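Local coordinates for periplasmic binding protein (PDB 4OVK) that probably captures a solute, perhaps a metal chelate, in the periplasm and hands it to the membrane permease of an ABC transporter, at residues A[44-49]-A[143-149]; A[159-163]-A[282-287]; A[57-63]-A[82-88]; A[94-98]-A[117-123]. All coordinates share one frame. Where two conformers were deposited one is given. Numbering follows the deposited sequence.

Contact 1 (A[44-49]-A[143-149])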
loop_
_atom_site.group_PDB
_atom_site.type_symbol
_atom_site.label_atom_id
_atom_site.label_comp_id
_atom_site.label_asym_id
_atom_site.label_seq_id
_atom_site.Cartn_x
_atom_site.Cartn_y
_atom_site.Cartn_z
ATOM N N ILE A 44 5.273 0.899 -7.198
ATOM C CA ILE A 44 5.336 -0.458 -7.723
ATOM C C ILE A 44 6.259 -0.560 -8.946
ATOM O O ILE A 44 7.013 -1.519 -9.081
ATOM C CB ILE A 44 3.938 -1.062 -7.997
ATOM C CG1 ILE A 44 3.120 -1.091 -6.691
ATOM C CG2 ILE A 44 4.095 -2.474 -8.546
ATOM C CD1 ILE A 44 1.640 -1.402 -6.861
ATOM N N VAL A 45 6.202 0.418 -9.844
ATOM C CA VAL A 45 7.149 0.443 -10.962
ATOM C C VAL A 45 8.582 0.516 -10.441
ATOM O O VAL A 45 9.460 -0.204 -10.916
ATOM C CB VAL A 45 6.842 1.605 -11.904
ATOM C CG1 VAL A 45 7.997 1.861 -12.870
ATOM C CG2 VAL A 45 5.533 1.313 -12.644
ATOM N N TYR A 46 8.809 1.365 -9.445
ATOM C CA TYR A 46 10.121 1.456 -8.815
ATOM C C TYR A 46 10.588 0.075 -8.304
ATOM O O TYR A 46 11.727 -0.322 -8.516
ATOM C CB TYR A 46 10.123 2.494 -7.676
ATOM C CG TYR A 46 11.391 2.448 -6.889
ATOM C CD1 TYR A 46 12.510 3.145 -7.302
ATOM C CD2 TYR A 46 11.490 1.662 -5.754
ATOM C CE1 TYR A 46 13.698 3.079 -6.595
ATOM C CE2 TYR A 46 12.666 1.599 -5.027
ATOM C CZ TYR A 46 13.763 2.298 -5.452
ATOM O OH TYR A 46 14.940 2.216 -4.745
ATOM N N ALA A 47 9.709 -0.645 -7.621
ATOM C CA ALA A 47 10.048 -1.934 -7.053
ATOM C C ALA A 47 10.417 -2.964 -8.127
ATOM O O ALA A 47 11.377 -3.701 -7.973
ATOM C CB ALA A 47 8.895 -2.444 -6.217
ATOM N N VAL A 48 9.658 -3.006 -9.215
ATOM C CA VAL A 48 9.926 -3.968 -10.273
ATOM C C VAL A 48 11.237 -3.641 -10.997
ATOM O O VAL A 48 12.026 -4.537 -11.267
ATOM C CB VAL A 48 8.752 -4.041 -11.274
ATOM C CG1 VAL A 48 9.083 -5.000 -12.410
ATOM C CG2 VAL A 48 7.483 -4.484 -10.563
ATOM N N ASP A 49 11.476 -2.361 -11.284
ATOM C CA ASP A 49 12.692 -1.963 -11.984
ATOM C C ASP A 49 13.887 -1.859 -11.048
ATOM O O ASP A 49 15.012 -1.741 -11.513
ATOM C CB ASP A 49 12.490 -0.620 -12.715
ATOM C CG ASP A 49 13.337 -0.504 -13.972
ATOM O OD1 ASP A 49 13.669 -1.550 -14.595
ATOM O OD2 ASP A 49 13.669 0.648 -14.339
ATOM N N LEU A 143 4.217 -5.368 -15.595
ATOM C CA LEU A 143 5.363 -4.460 -15.524
ATOM C C LEU A 143 6.683 -5.156 -15.867
ATOM O O LEU A 143 7.563 -4.564 -16.492
ATOM C CB LEU A 143 5.446 -3.808 -14.147
ATOM C CG LEU A 143 4.378 -2.754 -13.892
ATOM C CD1 LEU A 143 4.473 -2.316 -12.434
ATOM C CD2 LEU A 143 4.524 -1.577 -14.845
ATOM N N GLY A 144 6.827 -6.405 -15.443
ATOM C CA GLY A 144 8.003 -7.189 -15.775
ATOM C C GLY A 144 8.206 -7.349 -17.273
ATOM O O GLY A 144 9.325 -7.303 -17.758
ATOM N N LYS A 145 7.111 -7.514 -18.009
ATOM C CA LYS A 145 7.174 -7.639 -19.470
ATOM C C LYS A 145 7.471 -6.284 -20.106
ATOM O O LYS A 145 8.269 -6.186 -21.023
ATOM C CB LYS A 145 5.865 -8.197 -20.012
ATOM C CG LYS A 145 5.673 -9.660 -19.665
ATOM C CD LYS A 145 4.744 -10.371 -20.629
ATOM C CE LYS A 145 4.630 -11.849 -20.276
ATOM N NZ LYS A 145 4.200 -12.040 -18.867
ATOM N N ILE A 146 6.849 -5.239 -19.590
ATOM C CA ILE A 146 7.091 -3.882 -20.094
ATOM C C ILE A 146 8.549 -3.455 -19.894
ATOM O O ILE A 146 9.203 -2.955 -20.814
ATOM C CB ILE A 146 6.137 -2.881 -19.430
ATOM C CG1 ILE A 146 4.708 -3.149 -19.923
ATOM C CG2 ILE A 146 6.569 -1.440 -19.714
ATOM C CD1 ILE A 146 3.637 -2.430 -19.151
ATOM N N LEU A 147 9.052 -3.684 -18.688
ATOM C CA LEU A 147 10.385 -3.248 -18.295
ATOM C C LEU A 147 11.500 -4.230 -18.653
ATOM O O LEU A 147 12.661 -3.941 -18.394
ATOM C CB LEU A 147 10.406 -3.024 -16.780
ATOM C CG LEU A 147 9.502 -1.910 -16.271
ATOM C CD1 LEU A 147 9.307 -2.027 -14.763
ATOM C CD2 LEU A 147 10.123 -0.593 -16.672
ATOM N N ASP A 148 11.156 -5.386 -19.233
ATOM C CA ASP A 148 12.094 -6.497 -19.422
ATOM C C ASP A 148 12.832 -6.852 -18.127
ATOM O O ASP A 148 14.062 -6.980 -18.109
ATOM C CB ASP A 148 13.070 -6.201 -20.562
ATOM C CG ASP A 148 12.411 -6.316 -21.913
ATOM O OD1 ASP A 148 11.931 -7.421 -22.238
ATOM O OD2 ASP A 148 12.369 -5.317 -22.653
ATOM N N LYS A 149 12.060 -6.999 -17.048
ATOM C CA LYS A 149 12.588 -7.434 -15.764
ATOM C C LYS A 149 11.743 -8.600 -15.248
ATOM O O LYS A 149 11.150 -8.509 -14.170
ATOM C CB LYS A 149 12.556 -6.278 -14.751
ATOM C CG LYS A 149 13.427 -5.082 -15.089
ATOM C CD LYS A 149 14.894 -5.444 -15.096
ATOM C CE LYS A 149 15.782 -4.215 -15.182
ATOM N NZ LYS A 149 15.730 -3.394 -13.941
HETATM O O HOH W 1 14.771 -4.951 -11.606
HETATM O O HOH W 2 14.011 -1.761 -17.255
#
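Two helices cross here on one face of the parallel sheet in a Rossmann-like lobe. Helix 41-49 is the link of a beta-alpha-beta crossover from strand 34-36 to strand 55-57. The segments cross at -64°, their axes 10.0 Å apart. Leu143 comes first and points toward the other helix, its CD2 lying 3.8 Å from Val45 CG2 and its CD1 3.9 Å from Ile44 CG2; the same leucine also packs on Ile106 of the sheet. At Gly144 the helix has no side chain, and Val48 CG1 comes within 4.0 Å of Gly144 N. One turn on, Leu147 CD1 meets Val48 CG1 at 3.8 Å. Asp148, with positive phi, turns the chain away and pairs with Lys15. Lys149 then stands at the N-cap position of the long helix 150-170 and reaches back to Asp49. Water 2 joins Asp49 OD1 to Leu147 O, water 1 joins Val48 O to the lysine, and Lys149 NZ makes a salt bridge to Asp49 OD1 at 2.8 Å.

Contact 2 (A[159-163]-A[282-287])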
loop_
_atom_site.group_PDB
_atom_site.type_symbol
_atom_site.label_atom_id
_atom_site.label_comp_id
_atom_site.label_asym_id
_atom_site.label_seq_id
_atom_site.Cartn_x
_atom_site.Cartn_y
_atom_site.Cartn_z
ATOM N N TYR A 159 7.353 -13.890 -3.687
ATOM C CA TYR A 159 7.406 -13.376 -2.324
ATOM C C TYR A 159 5.985 -13.206 -1.777
ATOM O O TYR A 159 5.688 -13.654 -0.676
ATOM C CB TYR A 159 8.189 -12.061 -2.282
ATOM C CG TYR A 159 8.499 -11.552 -0.892
ATOM C CD1 TYR A 159 9.632 -11.987 -0.193
ATOM C CD2 TYR A 159 7.674 -10.635 -0.283
ATOM C CE1 TYR A 159 9.913 -11.510 1.086
ATOM C CE2 TYR A 159 7.940 -10.156 0.982
ATOM C CZ TYR A 159 9.047 -10.606 1.672
ATOM O OH TYR A 159 9.279 -10.094 2.917
ATOM N N HIS A 160 5.106 -12.587 -2.565
ATOM C CA HIS A 160 3.695 -12.434 -2.177
ATOM C C HIS A 160 2.984 -13.781 -2.045
ATOM O O HIS A 160 2.269 -14.011 -1.068
ATOM C CB HIS A 160 2.951 -11.553 -3.182
ATOM C CG HIS A 160 3.188 -10.088 -2.983
ATOM N ND1 HIS A 160 2.162 -9.177 -2.842
ATOM C CD2 HIS A 160 4.338 -9.380 -2.854
ATOM C CE1 HIS A 160 2.671 -7.972 -2.663
ATOM N NE2 HIS A 160 3.990 -8.071 -2.657
ATOM N N LYS A 161 3.179 -14.668 -3.015
ATOM C CA LYS A 161 2.542 -15.996 -2.958
ATOM C C LYS A 161 3.013 -16.821 -1.760
ATOM O O LYS A 161 2.195 -17.479 -1.094
ATOM C CB LYS A 161 2.747 -16.771 -4.272
ATOM C CG LYS A 161 1.889 -16.233 -5.419
ATOM C CD LYS A 161 1.902 -17.132 -6.646
ATOM C CE LYS A 161 1.285 -16.429 -7.859
ATOM N NZ LYS A 161 1.766 -16.937 -9.187
ATOM N N ASP A 162 4.316 -16.775 -1.469
ATOM C CA ASP A 162 4.868 -17.509 -0.318
ATOM C C ASP A 162 4.287 -16.950 0.996
ATOM O O ASP A 162 3.957 -17.712 1.914
ATOM C CB ASP A 162 6.398 -17.428 -0.290
ATOM C CG ASP A 162 7.071 -18.226 -1.420
ATOM O OD1 ASP A 162 6.407 -19.032 -2.089
ATOM O OD2 ASP A 162 8.290 -18.036 -1.642
ATOM N N SER A 163 4.159 -15.625 1.073
ATOM C CA SER A 163 3.531 -14.972 2.233
ATOM C C SER A 163 2.059 -15.393 2.384
ATOM O O SER A 163 1.614 -15.752 3.469
ATOM C CB SER A 163 3.631 -13.444 2.128
ATOM O OG SER A 163 2.925 -12.825 3.189
ATOM N N ASN A 282 -0.301 -3.110 -1.823
ATOM C CA ASN A 282 0.953 -2.560 -2.354
ATOM C C ASN A 282 2.063 -3.637 -2.368
ATOM O O ASN A 282 1.856 -4.765 -1.935
ATOM C CB ASN A 282 1.392 -1.348 -1.516
ATOM C CG ASN A 282 1.959 -1.738 -0.184
ATOM O OD1 ASN A 282 3.172 -1.860 -0.046
ATOM N ND2 ASN A 282 1.086 -1.955 0.813
ATOM N N VAL A 283 3.242 -3.285 -2.855
ATOM C CA VAL A 283 4.319 -4.253 -3.055
ATOM C C VAL A 283 4.880 -4.804 -1.708
ATOM O O VAL A 283 5.367 -5.928 -1.620
ATOM C CB VAL A 283 5.410 -3.636 -3.969
ATOM C CG1 VAL A 283 6.442 -2.842 -3.179
ATOM C CG2 VAL A 283 6.072 -4.704 -4.799
ATOM N N GLU A 284 4.743 -4.019 -0.658
ATOM C CA GLU A 284 5.213 -4.382 0.680
ATOM C C GLU A 284 4.108 -4.979 1.594
ATOM O O GLU A 284 4.334 -5.205 2.781
ATOM C CB GLU A 284 5.851 -3.155 1.319
ATOM C CG GLU A 284 7.054 -2.658 0.524
ATOM C CD GLU A 284 7.628 -1.337 0.992
ATOM O OE1 GLU A 284 6.941 -0.573 1.694
ATOM O OE2 GLU A 284 8.765 -1.033 0.599
ATOM N N THR A 285 2.933 -5.258 1.049
ATOM C CA THR A 285 1.833 -5.829 1.844
ATOM C C THR A 285 2.224 -7.040 2.717
ATOM O O THR A 285 1.782 -7.116 3.869
ATOM C CB THR A 285 0.606 -6.158 0.981
ATOM O OG1 THR A 285 0.050 -4.939 0.473
ATOM C CG2 THR A 285 -0.465 -6.893 1.787
ATOM N N PRO A 286 3.051 -7.962 2.206
ATOM C CA PRO A 286 3.457 -9.067 3.095
ATOM C C PRO A 286 4.141 -8.619 4.397
ATOM O O PRO A 286 4.027 -9.309 5.425
ATOM C CB PRO A 286 4.424 -9.877 2.225
ATOM C CG PRO A 286 3.959 -9.637 0.850
ATOM C CD PRO A 286 3.508 -8.197 0.817
ATOM N N LEU A 287 4.848 -7.492 4.358
ATOM C CA LEU A 287 5.487 -6.946 5.560
ATOM C C LEU A 287 4.441 -6.372 6.527
ATOM O O LEU A 287 4.541 -6.527 7.754
ATOM C CB LEU A 287 6.537 -5.896 5.190
ATOM C CG LEU A 287 7.684 -6.464 4.350
ATOM C CD1 LEU A 287 8.460 -5.349 3.695
ATOM C CD2 LEU A 287 8.622 -7.370 5.168
HETATM O O HOH W 3 4.679 -11.982 4.839
#
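A single imidazole is used here in two ways at once. His160 NE2 donates a 2.8 Å hydrogen bond to Val283 O, which lies near the ring plane, while Pro286 CD sits over one face of the same ring, 3.7 Å from its centroid and 21° off the normal, a CH-pi contact. The histidine belongs to the long helix 150-170, which probably joins the two lobes, as in relatives. The facing segment is the turn leading into helix 285-296 and that helix's first residues. The chain enters that helix through a type I turn, Asn282 to Thr285, tightened by an Asx turn in which Glu284 N donates to Asn282 OD1 (2.7 Å), while Asn282 N donates to Thr285 OG1 (3.0 Å). The Pro286 ring wedges between side chains of helix 150-170: its CB lies 3.7 Å from Tyr159 CE2 and 3.4 Å from Ser163 OG. Tyr159 OH also meets Leu287 CD2 at 3.6 Å, and its ring stacks edge-to-face on Phe313. Water 3 bridges Ser163 OG (2.6 Å) and Pro286 O (2.8 Å). Glu284 points away from helix 150-170 and bonds to Trp278 and Tyr318. Chemically, the contact implies that NE2 of His160 carries a proton, so that a buried carbonyl just ahead of the helix gains a donor while the proline, which has no N-H, offers carbon to the ring face.

Contact 3 (A[57-63]-A[82-88])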
loop_
_atom_site.group_PDB
_atom_site.type_symbol
_atom_site.label_atom_id
_atom_site.label_comp_id
_atom_site.label_asym_id
_atom_site.label_seq_id
_atom_site.Cartn_x
_atom_site.Cartn_y
_atom_site.Cartn_z
ATOM N N GLY A 57 6.737 10.443 -15.410
ATOM C CA GLY A 57 5.536 11.112 -14.975
ATOM C C GLY A 57 4.811 10.325 -13.910
ATOM O O GLY A 57 4.636 9.109 -14.036
ATOM N N ILE A 58 4.406 11.026 -12.855
ATOM C CA ILE A 58 3.655 10.433 -11.757
ATOM C C ILE A 58 2.472 11.298 -11.327
ATOM O O ILE A 58 2.385 12.493 -11.641
ATOM C CB ILE A 58 4.586 10.161 -10.540
ATOM C CG1 ILE A 58 4.996 11.461 -9.816
ATOM C CG2 ILE A 58 5.817 9.393 -10.991
ATOM C CD1 ILE A 58 5.867 11.215 -8.581
ATOM N N HIS A 59 1.540 10.688 -10.616
ATOM C CA HIS A 59 0.381 11.400 -10.124
ATOM C C HIS A 59 0.824 12.383 -9.017
ATOM O O HIS A 59 1.732 12.075 -8.221
ATOM C CB HIS A 59 -0.637 10.386 -9.619
ATOM C CG HIS A 59 -1.977 10.954 -9.325
ATOM N ND1 HIS A 59 -2.227 11.740 -8.218
ATOM C CD2 HIS A 59 -3.162 10.813 -9.963
ATOM C CE1 HIS A 59 -3.499 12.089 -8.212
ATOM N NE2 HIS A 59 -4.088 11.533 -9.255
ATOM N N PRO A 60 0.226 13.574 -8.980
ATOM C CA PRO A 60 0.678 14.528 -7.970
ATOM C C PRO A 60 0.546 14.014 -6.530
ATOM O O PRO A 60 1.357 14.368 -5.671
ATOM C CB PRO A 60 -0.231 15.743 -8.204
ATOM C CG PRO A 60 -1.417 15.224 -8.957
ATOM C CD PRO A 60 -0.830 14.159 -9.838
ATOM N N SER A 61 -0.464 13.192 -6.275
ATOM C CA SER A 61 -0.617 12.523 -4.964
ATOM C C SER A 61 0.442 11.452 -4.694
ATOM O O SER A 61 0.812 11.223 -3.543
ATOM C CB SER A 61 -2.027 11.952 -4.819
ATOM O OG SER A 61 -2.976 13.010 -4.921
ATOM N N ALA A 62 0.947 10.810 -5.750
ATOM C CA ALA A 62 2.112 9.950 -5.635
ATOM C C ALA A 62 3.352 10.767 -5.234
ATOM O O ALA A 62 4.164 10.304 -4.420
ATOM C CB ALA A 62 2.353 9.157 -6.922
ATOM N N LYS A 63 3.487 11.977 -5.785
ATOM C CA LYS A 63 4.585 12.870 -5.418
ATOM C C LYS A 63 4.436 13.263 -3.951
ATOM O O LYS A 63 5.385 13.171 -3.179
ATOM C CB LYS A 63 4.598 14.124 -6.301
ATOM C CG LYS A 63 5.853 14.972 -6.166
ATOM C CD LYS A 63 7.043 14.307 -6.848
ATOM C CE LYS A 63 8.334 15.087 -6.644
ATOM N NZ LYS A 63 8.248 16.487 -7.117
ATOM N N ASN A 82 8.026 15.004 -13.681
ATOM C CA ASN A 82 6.733 15.623 -13.944
ATOM C C ASN A 82 5.624 14.996 -13.118
ATOM O O ASN A 82 5.497 13.777 -13.089
ATOM C CB ASN A 82 6.391 15.425 -15.412
ATOM C CG ASN A 82 5.067 16.059 -15.792
ATOM O OD1 ASN A 82 3.992 15.606 -15.400
ATOM N ND2 ASN A 82 5.145 17.101 -16.573
ATOM N N SER A 83 4.840 15.822 -12.431
ATOM C CA SER A 83 3.608 15.358 -11.785
ATOM C C SER A 83 2.373 16.185 -12.166
ATOM O O SER A 83 1.379 16.232 -11.425
ATOM C CB SER A 83 3.772 15.365 -10.278
ATOM O OG SER A 83 4.038 16.661 -9.795
ATOM N N SER A 84 2.447 16.837 -13.318
ATOM C CA SER A 84 1.398 17.743 -13.769
ATOM C C SER A 84 0.506 17.155 -14.856
ATOM O O SER A 84 -0.490 17.764 -15.251
ATOM C CB SER A 84 2.031 19.037 -14.271
ATOM O OG SER A 84 2.837 18.798 -15.420
ATOM N N PHE A 85 0.847 15.971 -15.348
ATOM C CA PHE A 85 0.206 15.450 -16.566
ATOM C C PHE A 85 -1.175 14.831 -16.322
ATOM O O PHE A 85 -1.894 14.529 -17.277
ATOM C CB PHE A 85 1.136 14.451 -17.255
ATOM C CG PHE A 85 1.068 13.071 -16.696
ATOM C CD1 PHE A 85 1.814 12.702 -15.577
ATOM C CD2 PHE A 85 0.256 12.123 -17.297
ATOM C CE1 PHE A 85 1.719 11.425 -15.094
ATOM C CE2 PHE A 85 0.175 10.841 -16.814
ATOM C CZ PHE A 85 0.892 10.493 -15.706
ATOM N N VAL A 86 -1.532 14.661 -15.047
ATOM C CA VAL A 86 -2.801 14.066 -14.631
ATOM C C VAL A 86 -3.295 14.754 -13.351
ATOM O O VAL A 86 -2.486 15.102 -12.491
ATOM C CB VAL A 86 -2.656 12.526 -14.435
ATOM C CG1 VAL A 86 -1.671 12.168 -13.330
ATOM C CG2 VAL A 86 -4.003 11.870 -14.192
ATOM N N ASP A 87 -4.607 14.962 -13.221
ATOM C CA ASP A 87 -5.175 15.631 -12.032
ATOM C C ASP A 87 -5.732 14.620 -11.005
ATOM O O ASP A 87 -5.584 13.419 -11.178
ATOM C CB ASP A 87 -6.231 16.681 -12.457
ATOM C CG ASP A 87 -7.543 16.068 -12.923
ATOM O OD1 ASP A 87 -7.760 14.858 -12.725
ATOM O OD2 ASP A 87 -8.378 16.820 -13.483
ATOM N N ASN A 88 -6.358 15.105 -9.931
ATOM C CA ASN A 88 -6.868 14.220 -8.858
ATOM C C ASN A 88 -8.050 13.360 -9.237
ATOM O O ASN A 88 -8.332 12.370 -8.570
ATOM C CB ASN A 88 -7.262 15.024 -7.612
ATOM C CG ASN A 88 -6.104 15.236 -6.674
ATOM O OD1 ASN A 88 -5.004 14.764 -6.935
ATOM N ND2 ASN A 88 -6.343 15.936 -5.565
#
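Within the Rossmann-like lobe, the turn from edge strand 55-57 of the parallel sheet into helix 60-67 is bound to the loop leading to helix 94-100. Ile58 N donates to Asn82 O at 3.0 Å with an angle of 163°. The same carbonyl receives a CA-H...O contact from Gly57 CA (3.3 Å), and in return Ser83 CA approaches Ile58 O at 3.1 Å. OD1 of Asn82 serves its own loop, accepting from Ser84 N (2.9 Å) in an Asx turn and weakly from Phe85 N (3.2 Å), while its ND2 bonds weakly to Glu96. His59 N-caps helix 60-67, its ND1 accepting from Ser61 N at 3.0 Å, while His59 O takes Lys63 N, also at 3.0 Å. Ser61 OG lies 3.4 Å from Asn88 OD1, a weak bond at best. Two charged groups find their main partners beyond these segments: Lys63 NZ donates to Glu79 O, and Asp87 OD1 accepts from Asn91 N. Between the polar groups, Pro60 CD rests 3.3 Å from Val86 O and 4.1 Å from Val86 CG1, and Phe85 CE1 comes within 3.5 Å of Gly57 C. As acceptor of the capping bond, ND1 of His59 carries no proton; between the segments the one firm hydrogen bond is Ile58 N to Asn82 O, with CA-H...O and carbon contacts around it.

Contact 4 (A[94-98]-A[117-123])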
loop_
_atom_site.group_PDB
_atom_site.type_symbol
_atom_site.label_atom_id
_atom_site.label_comp_id
_atom_site.label_asym_id
_atom_site.label_seq_id
_atom_site.Cartn_x
_atom_site.Cartn_y
_atom_site.Cartn_z
ATOM N N PHE A 94 -3.638 15.733 -22.193
ATOM C CA PHE A 94 -3.054 15.068 -23.366
ATOM C C PHE A 94 -1.958 15.891 -24.034
ATOM O O PHE A 94 -1.012 15.315 -24.588
ATOM C CB PHE A 94 -4.134 14.686 -24.371
ATOM C CG PHE A 94 -5.140 13.721 -23.829
ATOM C CD1 PHE A 94 -4.819 12.382 -23.668
ATOM C CD2 PHE A 94 -6.405 14.154 -23.467
ATOM C CE1 PHE A 94 -5.747 11.490 -23.158
ATOM C CE2 PHE A 94 -7.338 13.271 -22.965
ATOM C CZ PHE A 94 -7.007 11.935 -22.802
ATOM N N GLU A 95 -2.070 17.219 -23.988
ATOM C CA GLU A 95 -0.996 18.083 -24.498
ATOM C C GLU A 95 0.316 17.833 -23.733
ATOM O O GLU A 95 1.382 17.668 -24.340
ATOM C CB GLU A 95 -1.391 19.565 -24.420
ATOM C CG GLU A 95 -0.271 20.529 -24.802
ATOM C CD GLU A 95 -0.720 21.979 -24.877
ATOM O OE1 GLU A 95 -1.699 22.344 -24.188
ATOM O OE2 GLU A 95 -0.083 22.758 -25.621
ATOM N N GLU A 96 0.232 17.792 -22.408
ATOM C CA GLU A 96 1.414 17.593 -21.570
ATOM C C GLU A 96 2.070 16.212 -21.812
ATOM O O GLU A 96 3.295 16.115 -21.926
ATOM C CB GLU A 96 1.041 17.778 -20.087
ATOM C CG GLU A 96 2.215 17.729 -19.105
ATOM C CD GLU A 96 2.634 19.095 -18.594
ATOM O OE1 GLU A 96 1.753 19.935 -18.284
ATOM O OE2 GLU A 96 3.853 19.332 -18.490
ATOM N N VAL A 97 1.258 15.158 -21.913
ATOM C CA VAL A 97 1.780 13.797 -22.132
ATOM C C VAL A 97 2.461 13.691 -23.486
ATOM O O VAL A 97 3.482 13.021 -23.630
ATOM C CB VAL A 97 0.678 12.709 -22.054
ATOM C CG1 VAL A 97 1.287 11.312 -22.192
ATOM C CG2 VAL A 97 -0.099 12.806 -20.752
ATOM N N ALA A 98 1.887 14.359 -24.476
ATOM C CA ALA A 98 2.452 14.385 -25.815
ATOM C C ALA A 98 3.826 15.058 -25.823
ATOM O O ALA A 98 4.723 14.619 -26.530
ATOM C CB ALA A 98 1.496 15.097 -26.768
ATOM N N LYS A 117 -7.419 7.768 -27.018
ATOM C CA LYS A 117 -6.862 9.064 -27.376
ATOM C C LYS A 117 -5.338 8.995 -27.359
ATOM O O LYS A 117 -4.684 9.514 -28.265
ATOM C CB LYS A 117 -7.365 10.180 -26.458
ATOM C CG LYS A 117 -6.778 11.562 -26.748
ATOM C CD LYS A 117 -6.858 12.011 -28.216
ATOM C CE LYS A 117 -8.277 12.371 -28.628
ATOM N NZ LYS A 117 -8.484 12.424 -30.111
ATOM N N LEU A 118 -4.771 8.340 -26.348
ATOM C CA LEU A 118 -3.325 8.204 -26.287
ATOM C C LEU A 118 -2.795 7.487 -27.539
ATOM O O LEU A 118 -1.796 7.909 -28.112
ATOM C CB LEU A 118 -2.892 7.478 -25.009
ATOM C CG LEU A 118 -2.974 8.336 -23.743
ATOM C CD1 LEU A 118 -2.611 7.481 -22.530
ATOM C CD2 LEU A 118 -2.075 9.556 -23.838
ATOM N N LYS A 119 -3.485 6.423 -27.953
ATOM C CA LYS A 119 -3.101 5.645 -29.134
ATOM C C LYS A 119 -3.122 6.530 -30.379
ATOM O O LYS A 119 -2.224 6.457 -31.222
ATOM C CB LYS A 119 -4.052 4.453 -29.320
ATOM C CG LYS A 119 -3.646 3.451 -30.407
ATOM C CD LYS A 119 -4.615 2.272 -30.425
ATOM C CE LYS A 119 -4.412 1.352 -31.619
ATOM N NZ LYS A 119 -3.276 0.416 -31.416
ATOM N N GLU A 120 -4.139 7.383 -30.465
ATOM C CA GLU A 120 -4.273 8.341 -31.563
ATOM C C GLU A 120 -3.105 9.340 -31.570
ATOM O O GLU A 120 -2.719 9.857 -32.617
ATOM C CB GLU A 120 -5.652 9.029 -31.488
ATOM C CG GLU A 120 -6.805 8.063 -31.786
ATOM C CD GLU A 120 -8.205 8.551 -31.386
ATOM O OE1 GLU A 120 -8.371 9.633 -30.775
ATOM O OE2 GLU A 120 -9.167 7.818 -31.692
ATOM N N LEU A 121 -2.521 9.574 -30.397
ATOM C CA LEU A 121 -1.351 10.444 -30.259
ATOM C C LEU A 121 -0.019 9.695 -30.356
ATOM O O LEU A 121 1.036 10.290 -30.173
ATOM C CB LEU A 121 -1.442 11.206 -28.929
ATOM C CG LEU A 121 -2.620 12.180 -28.850
ATOM C CD1 LEU A 121 -2.820 12.668 -27.425
ATOM C CD2 LEU A 121 -2.406 13.353 -29.793
ATOM N N GLY A 122 -0.073 8.397 -30.635
ATOM C CA GLY A 122 1.124 7.580 -30.784
ATOM C C GLY A 122 1.744 7.162 -29.457
ATOM O O GLY A 122 2.930 6.842 -29.401
ATOM N N ILE A 123 0.944 7.159 -28.392
ATOM C CA ILE A 123 1.448 6.846 -27.062
ATOM C C ILE A 123 0.786 5.578 -26.530
ATOM O O ILE A 123 -0.415 5.582 -26.222
ATOM C CB ILE A 123 1.207 7.999 -26.073
ATOM C CG1 ILE A 123 1.831 9.301 -26.597
ATOM C CG2 ILE A 123 1.774 7.642 -24.698
ATOM C CD1 ILE A 123 1.379 10.519 -25.830
#
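No hydrogen bond crosses between helices 94-100 and 112-120; the fit rests on shape. Phe94 is the largest projection. It points at the second helix, and Lys117 lays its aliphatic chain over the ring, CG standing 3.7 Å from the centroid and 12° off the normal in a CH-pi contact. The ammonium turns away, and Lys117 NZ forms a salt bridge with Glu120 OE1 at 2.9 Å. Leu118 CD2 meets the ring edge at Phe94 CD1 (3.9 Å), and Leu121 CD1 fills in beside Phe94 CB, also at 3.9 Å. Deeper in, Val97 is the bump received by Leu118 and Ile123: its CG1 lies 4.1 Å from Leu118 CD2 and 3.7 Å from Ile123 CD1. The small Ala98 lets Ile123 CD1 come within 4.0 Å of Ala98 CA. Ile123 is brought into place by a Schellman motif, in which Gly122 takes positive phi and Ile123 N bonds back to Leu118 O (2.9 Å). Val97, Leu118 and Ile123 all rest on Val105 of the central strand 104-108. Two neighbouring helices packed on one face of a parallel sheet, each belonging to a beta-alpha-beta connection, are typical of a doubly wound Rossmann-like lobe.

In the fold
Contacts 1, 3 and 4 belong to the lobe built on sheet 55-57/34-36/104-108/125-128. Contact 1 covers the face carrying Ile106 and contact 4 the face carrying Val105, their centres about 22 Å apart. Along the chain, contacts 3 and 4 follow one another inside the loop closed by contact 1; contact 2 comes afterwards. Contacts 3 and 4, centres about 16 Å apart, touch through Phe85 and Val97. Contact 1 touches contact 2, also about 16 Å away, through Ala47 and Val283. Helix 150-170, which starts where contact 1 ends, carries the chain toward the second sheet, and contact 2 ties it to the later helix 285-296, consistent with a helix that joins two lobes, between which relatives of this family bind their solute.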